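Local coordinates for lipopolysaccharide heptosyltransferase 2 (Escherichia coli, PDB 1PSW), which transfers the second heptose from ADP-L-glycero-D-manno-heptose onto the heptosyl-Kdo2-lipid A inner core during lipopolysaccharide biosynthesis, at residues Q215-N229 with Q239-Q251. Numbering follows the deposited sequence.
Sequences QVVLFGSAKDHEAGN and QQAWCRNLAGETQ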
loop_
_atom_site.group_PDB
_atom_site.type_symbol
_atom_site.label_atom_id
_atom_site.label_comp_id
_atom_site.label_asym_id
_atom_site.label_seq_id
_atom_site.Cartn_x
_atom_site.Cartn_y
_atom_site.Cartn_z
ATOM N N GLN A 215 -12.104 3.855 -20.347
ATOM C CA GLN A 215 -13.115 4.203 -19.359
ATOM C C GLN A 215 -12.285 4.430 -18.097
ATOM O O GLN A 215 -11.190 3.881 -17.965
ATOM C CB GLN A 215 -14.142 3.084 -19.155
ATOM C CG GLN A 215 -13.618 1.790 -18.555
ATOM C CD GLN A 215 -14.746 0.826 -18.235
ATOM O OE1 GLN A 215 -15.600 1.117 -17.396
ATOM N NE2 GLN A 215 -14.763 -0.321 -18.908
ATOM N N VAL A 216 -12.792 5.242 -17.179
ATOM C CA VAL A 216 -12.056 5.563 -15.963
ATOM C C VAL A 216 -12.769 5.062 -14.712
ATOM O O VAL A 216 -14.001 5.031 -14.646
ATOM C CB VAL A 216 -11.836 7.104 -15.873
ATOM C CG1 VAL A 216 -11.172 7.490 -14.557
ATOM C CG2 VAL A 216 -10.982 7.556 -17.053
ATOM N N VAL A 217 -11.977 4.640 -13.733
ATOM C CA VAL A 217 -12.500 4.159 -12.467
ATOM C C VAL A 217 -11.713 4.857 -11.370
ATOM O O VAL A 217 -10.484 4.876 -11.397
ATOM C CB VAL A 217 -12.323 2.626 -12.324
ATOM C CG1 VAL A 217 -12.916 2.150 -11.002
ATOM C CG2 VAL A 217 -12.980 1.908 -13.495
ATOM N N LEU A 218 -12.429 5.423 -10.403
ATOM C CA LEU A 218 -11.812 6.151 -9.292
ATOM C C LEU A 218 -11.815 5.267 -8.055
ATOM O O LEU A 218 -12.867 4.770 -7.656
ATOM C CB LEU A 218 -12.609 7.432 -9.004
ATOM C CG LEU A 218 -13.007 8.244 -10.244
ATOM C CD1 LEU A 218 -13.960 9.380 -9.876
ATOM C CD2 LEU A 218 -11.745 8.797 -10.913
ATOM N N PHE A 219 -10.640 5.073 -7.456
ATOM C CA PHE A 219 -10.503 4.249 -6.257
ATOM C C PHE A 219 -10.160 5.122 -5.061
ATOM O O PHE A 219 -9.504 6.155 -5.209
ATOM C CB PHE A 219 -9.386 3.209 -6.415
ATOM C CG PHE A 219 -9.611 2.227 -7.524
ATOM C CD1 PHE A 219 -10.578 1.238 -7.408
ATOM C CD2 PHE A 219 -8.834 2.279 -8.682
ATOM C CE1 PHE A 219 -10.771 0.310 -8.428
ATOM C CE2 PHE A 219 -9.016 1.357 -9.708
ATOM C CZ PHE A 219 -9.985 0.372 -9.580
ATOM N N GLY A 220 -10.589 4.700 -3.876
ATOM C CA GLY A 220 -10.298 5.464 -2.674
ATOM C C GLY A 220 -11.133 5.001 -1.496
ATOM O O GLY A 220 -11.906 4.051 -1.611
ATOM N N SER A 221 -10.975 5.666 -0.358
ATOM C CA SER A 221 -11.731 5.316 0.839
ATOM C C SER A 221 -13.031 6.108 0.867
ATOM O O SER A 221 -13.286 6.927 -0.017
ATOM C CB SER A 221 -10.917 5.639 2.091
ATOM O OG SER A 221 -10.646 7.025 2.152
ATOM N N ALA A 222 -13.849 5.866 1.887
ATOM C CA ALA A 222 -15.116 6.573 2.031
ATOM C C ALA A 222 -14.870 8.078 2.033
ATOM O O ALA A 222 -15.683 8.858 1.530
ATOM C CB ALA A 222 -15.808 6.152 3.333
ATOM N N LYS A 223 -13.742 8.478 2.607
ATOM C CA LYS A 223 -13.376 9.887 2.680
ATOM C C LYS A 223 -13.099 10.503 1.308
ATOM O O LYS A 223 -13.306 11.699 1.111
ATOM C CB LYS A 223 -12.155 10.049 3.589
ATOM C CG LYS A 223 -12.477 9.841 5.063
ATOM C CD LYS A 223 -11.225 9.594 5.890
ATOM C CE LYS A 223 -10.582 8.258 5.526
ATOM N NZ LYS A 223 -9.489 7.889 6.467
ATOM N N ASP A 224 -12.640 9.685 0.364
ATOM C CA ASP A 224 -12.332 10.162 -0.983
ATOM C C ASP A 224 -13.551 10.211 -1.892
ATOM O O ASP A 224 -13.453 10.666 -3.024
ATOM C CB ASP A 224 -11.271 9.270 -1.647
ATOM C CG ASP A 224 -9.965 9.234 -0.874
ATOM O OD1 ASP A 224 -9.502 10.306 -0.424
ATOM O OD2 ASP A 224 -9.385 8.135 -0.725
ATOM N N HIS A 225 -14.697 9.746 -1.406
ATOM C CA HIS A 225 -15.906 9.721 -2.227
ATOM C C HIS A 225 -16.311 11.085 -2.780
ATOM O O HIS A 225 -16.633 11.205 -3.961
ATOM C CB HIS A 225 -17.079 9.136 -1.444
ATOM C CG HIS A 225 -18.290 8.895 -2.285
ATOM N ND1 HIS A 225 -18.341 7.907 -3.248
ATOM C CD2 HIS A 225 -19.476 9.546 -2.355
ATOM C CE1 HIS A 225 -19.501 7.964 -3.874
ATOM N NE2 HIS A 225 -20.209 8.950 -3.352
ATOM N N GLU A 226 -16.309 12.101 -1.922
ATOM C CA GLU A 226 -16.671 13.447 -2.350
ATOM C C GLU A 226 -15.682 13.916 -3.418
ATOM O O GLU A 226 -16.062 14.579 -4.384
ATOM C CB GLU A 226 -16.679 14.415 -1.154
ATOM C CG GLU A 226 -15.384 14.426 -0.358
ATOM C CD GLU A 226 -15.365 15.479 0.746
ATOM O OE1 GLU A 226 -14.302 15.663 1.377
ATOM O OE2 GLU A 226 -16.412 16.119 0.987
ATOM N N ALA A 227 -14.412 13.563 -3.253
ATOM C CA ALA A 227 -13.406 13.953 -4.233
ATOM C C ALA A 227 -13.757 13.310 -5.572
ATOM O O ALA A 227 -13.656 13.945 -6.622
ATOM C CB ALA A 227 -12.023 13.514 -3.779
ATOM N N GLY A 228 -14.185 12.051 -5.527
ATOM C CA GLY A 228 -14.559 11.353 -6.740
ATOM C C GLY A 228 -15.745 12.008 -7.419
ATOM O O GLY A 228 -15.802 12.085 -8.645
ATOM N N ASN A 229 -16.703 12.472 -6.621
ATOM C CA ASN A 229 -17.885 13.129 -7.164
ATOM C C ASN A 229 -17.552 14.489 -7.775
ATOM O O ASN A 229 -18.154 14.877 -8.769
ATOM C CB ASN A 229 -18.954 13.305 -6.079
ATOM C CG ASN A 229 -19.811 12.059 -5.882
ATOM O OD1 ASN A 229 -19.793 11.135 -6.699
ATOM N ND2 ASN A 229 -20.582 12.041 -4.800
ATOM N N GLN A 239 -19.457 11.590 -21.090
ATOM C CA GLN A 239 -18.216 11.194 -20.430
ATOM C C GLN A 239 -18.483 10.512 -19.092
ATOM O O GLN A 239 -17.812 9.547 -18.738
ATOM C CB GLN A 239 -17.313 12.418 -20.227
ATOM C CG GLN A 239 -17.001 13.159 -21.527
ATOM C CD GLN A 239 -16.359 14.517 -21.294
ATOM O OE1 GLN A 239 -16.790 15.281 -20.425
ATOM N NE2 GLN A 239 -15.348 14.838 -22.089
ATOM N N GLN A 240 -19.467 11.010 -18.350
ATOM C CA GLN A 240 -19.796 10.424 -17.053
ATOM C C GLN A 240 -20.200 8.958 -17.169
ATOM O O GLN A 240 -20.098 8.197 -16.205
ATOM C CB GLN A 240 -20.919 11.211 -16.380
ATOM C CG GLN A 240 -20.498 12.588 -15.898
ATOM C CD GLN A 240 -21.580 13.276 -15.088
ATOM O OE1 GLN A 240 -21.387 14.376 -14.572
ATOM N NE2 GLN A 240 -22.731 12.627 -14.976
ATOM N N ALA A 241 -20.664 8.567 -18.350
ATOM C CA ALA A 241 -21.077 7.189 -18.590
ATOM C C ALA A 241 -19.863 6.267 -18.627
ATOM O O ALA A 241 -19.992 5.043 -18.546
ATOM C CB ALA A 241 -21.834 7.094 -19.908
ATOM N N TRP A 242 -18.684 6.868 -18.751
ATOM C CA TRP A 242 -17.437 6.116 -18.810
ATOM C C TRP A 242 -16.495 6.428 -17.650
ATOM O O TRP A 242 -15.285 6.224 -17.749
ATOM C CB TRP A 242 -16.726 6.385 -20.135
ATOM C CG TRP A 242 -17.443 5.819 -21.322
ATOM C CD1 TRP A 242 -17.941 6.510 -22.394
ATOM C CD2 TRP A 242 -17.696 4.434 -21.587
ATOM N NE1 TRP A 242 -18.480 5.639 -23.312
ATOM C CE2 TRP A 242 -18.344 4.358 -22.841
ATOM C CE3 TRP A 242 -17.434 3.247 -20.887
ATOM C CZ2 TRP A 242 -18.735 3.145 -23.410
ATOM C CZ3 TRP A 242 -17.823 2.036 -21.455
ATOM C CH2 TRP A 242 -18.466 1.998 -22.706
ATOM N N CYS A 243 -17.055 6.930 -16.555
ATOM C CA CYS A 243 -16.266 7.243 -15.369
ATOM C C CYS A 243 -17.049 6.806 -14.133
ATOM O O CYS A 243 -18.117 7.340 -13.844
ATOM C CB CYS A 243 -15.949 8.743 -15.288
ATOM S SG CYS A 243 -14.873 9.163 -13.878
ATOM N N ARG A 244 -16.514 5.827 -13.410
ATOM C CA ARG A 244 -17.167 5.300 -12.218
ATOM C C ARG A 244 -16.423 5.635 -10.930
ATOM O O ARG A 244 -15.214 5.420 -10.820
ATOM C CB ARG A 244 -17.316 3.782 -12.345
ATOM C CG ARG A 244 -18.028 3.111 -11.183
ATOM C CD ARG A 244 -19.269 2.363 -11.652
ATOM N NE ARG A 244 -19.784 1.447 -10.635
ATOM C CZ ARG A 244 -20.370 1.827 -9.503
ATOM N NH1 ARG A 244 -20.526 3.117 -9.234
ATOM N NH2 ARG A 244 -20.793 0.915 -8.635
ATOM N N ASN A 245 -17.162 6.161 -9.960
ATOM C CA ASN A 245 -16.595 6.516 -8.666
ATOM C C ASN A 245 -16.781 5.356 -7.686
ATOM O O ASN A 245 -17.877 5.143 -7.170
ATOM C CB ASN A 245 -17.278 7.785 -8.128
ATOM C CG ASN A 245 -16.723 8.233 -6.784
ATOM O OD1 ASN A 245 -15.695 7.735 -6.320
ATOM N ND2 ASN A 245 -17.403 9.190 -6.155
ATOM N N LEU A 246 -15.714 4.601 -7.431
ATOM C CA LEU A 246 -15.791 3.480 -6.505
ATOM C C LEU A 246 -15.151 3.813 -5.152
ATOM O O LEU A 246 -14.979 2.935 -4.311
ATOM C CB LEU A 246 -15.133 2.232 -7.116
ATOM C CG LEU A 246 -15.783 1.674 -8.389
ATOM C CD1 LEU A 246 -15.067 0.411 -8.838
ATOM C CD2 LEU A 246 -17.256 1.388 -8.127
ATOM N N ALA A 247 -14.797 5.077 -4.933
ATOM C CA ALA A 247 -14.202 5.455 -3.650
ATOM C C ALA A 247 -15.226 5.198 -2.540
ATOM O O ALA A 247 -16.339 5.725 -2.585
ATOM C CB ALA A 247 -13.794 6.934 -3.660
ATOM N N GLY A 248 -14.842 4.376 -1.565
ATOM C CA GLY A 248 -15.722 4.044 -0.457
ATOM C C GLY A 248 -16.696 2.910 -0.739
ATOM O O GLY A 248 -17.452 2.502 0.142
ATOM N N GLU A 249 -16.672 2.386 -1.961
ATOM C CA GLU A 249 -17.575 1.310 -2.371
ATOM C C GLU A 249 -16.973 -0.094 -2.318
ATOM O O GLU A 249 -17.694 -1.092 -2.357
ATOM C CB GLU A 249 -18.062 1.587 -3.794
ATOM C CG GLU A 249 -19.118 2.666 -3.874
ATOM C CD GLU A 249 -20.494 2.141 -3.524
ATOM O OE1 GLU A 249 -21.091 1.438 -4.371
ATOM O OE2 GLU A 249 -20.972 2.421 -2.402
ATOM N N THR A 250 -15.653 -0.163 -2.225
ATOM C CA THR A 250 -14.940 -1.431 -2.220
ATOM C C THR A 250 -14.199 -1.722 -0.922
ATOM O O THR A 250 -13.865 -0.810 -0.163
ATOM C CB THR A 250 -13.859 -1.437 -3.311
ATOM O OG1 THR A 250 -12.830 -0.508 -2.939
ATOM C CG2 THR A 250 -14.433 -1.010 -4.662
ATOM N N GLN A 251 -13.936 -3.006 -0.688
ATOM C CA GLN A 251 -13.143 -3.447 0.454
ATOM C C GLN A 251 -11.764 -3.576 -0.199
ATOM O O GLN A 251 -11.682 -3.690 -1.426
ATOM C CB GLN A 251 -13.628 -4.810 0.963
ATOM C CG GLN A 251 -14.947 -4.755 1.727
ATOM C CD GLN A 251 -14.847 -3.908 2.983
ATOM O OE1 GLN A 251 -14.102 -4.230 3.905
ATOM N NE2 GLN A 251 -15.592 -2.814 3.018
HETATM O O HOH W 1 -13.447 1.841 -0.357
HETATM O O HOH W 2 -12.149 2.198 -4.300
#
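Val216, Val217 and Leu218 pair with Cys243, Arg244 and Asn245, and the two short strands run parallel, their axes 4.7 Å apart. The backbone ladder runs from Val216 N to Trp242 O (2.7 Å) through to Leu246 N on Leu218 O. Beyond the strands, Gly248 N still reaches Gly220 O at 3.0 Å, from above the carbonyl plane. Asn245 ties its strand to helix 225-232, which comes after strand 215-218 and a short loop. With CG anti to the backbone N (chi1 -179°), its amide lies against the first turn of that helix. ND2 gives two bonds, one to His225 O on a lone pair and one to Asn229 OD1 at 3.1 Å. The second lies in the Asn245 amide plane but above the Asn229 carbonyl, the two amides standing 82° apart. OD1 accepts from Ala247 N, two residues on (3.1 Å), which makes an Asx turn. Asn245 ND2 sits over one face of the His225 ring, the ring and amide planes 15° apart, and His225 ND1 donates to Ala247 O at 3.0 Å. A leucine in place of Asn245 would probably leave His225 O and Asn229 OD1 without this donor and the turn at Ala247 without its side-chain bond. On the same face, Cys243 SG touches Val216 CG1 and Leu218 CD1. On the other, Leu246 CD1 packs on Val217 CG1 at 3.5 Å, and CD2 covers the Arg244 guanidinium, whose NE bonds to Phe174 O. Two waters join Gly220 to Thr250, one of them also taking in Leu246 O. The pair forms an edge of the parallel, Rossmann-like sheet of one GT-B domain, linked by a right-handed crossover through helix 225-232. Strand 243-245 is outermost, strand 215-218 is flanked on its other side by strand 182-186, and helix 252-260 packs on Phe219 and Leu246.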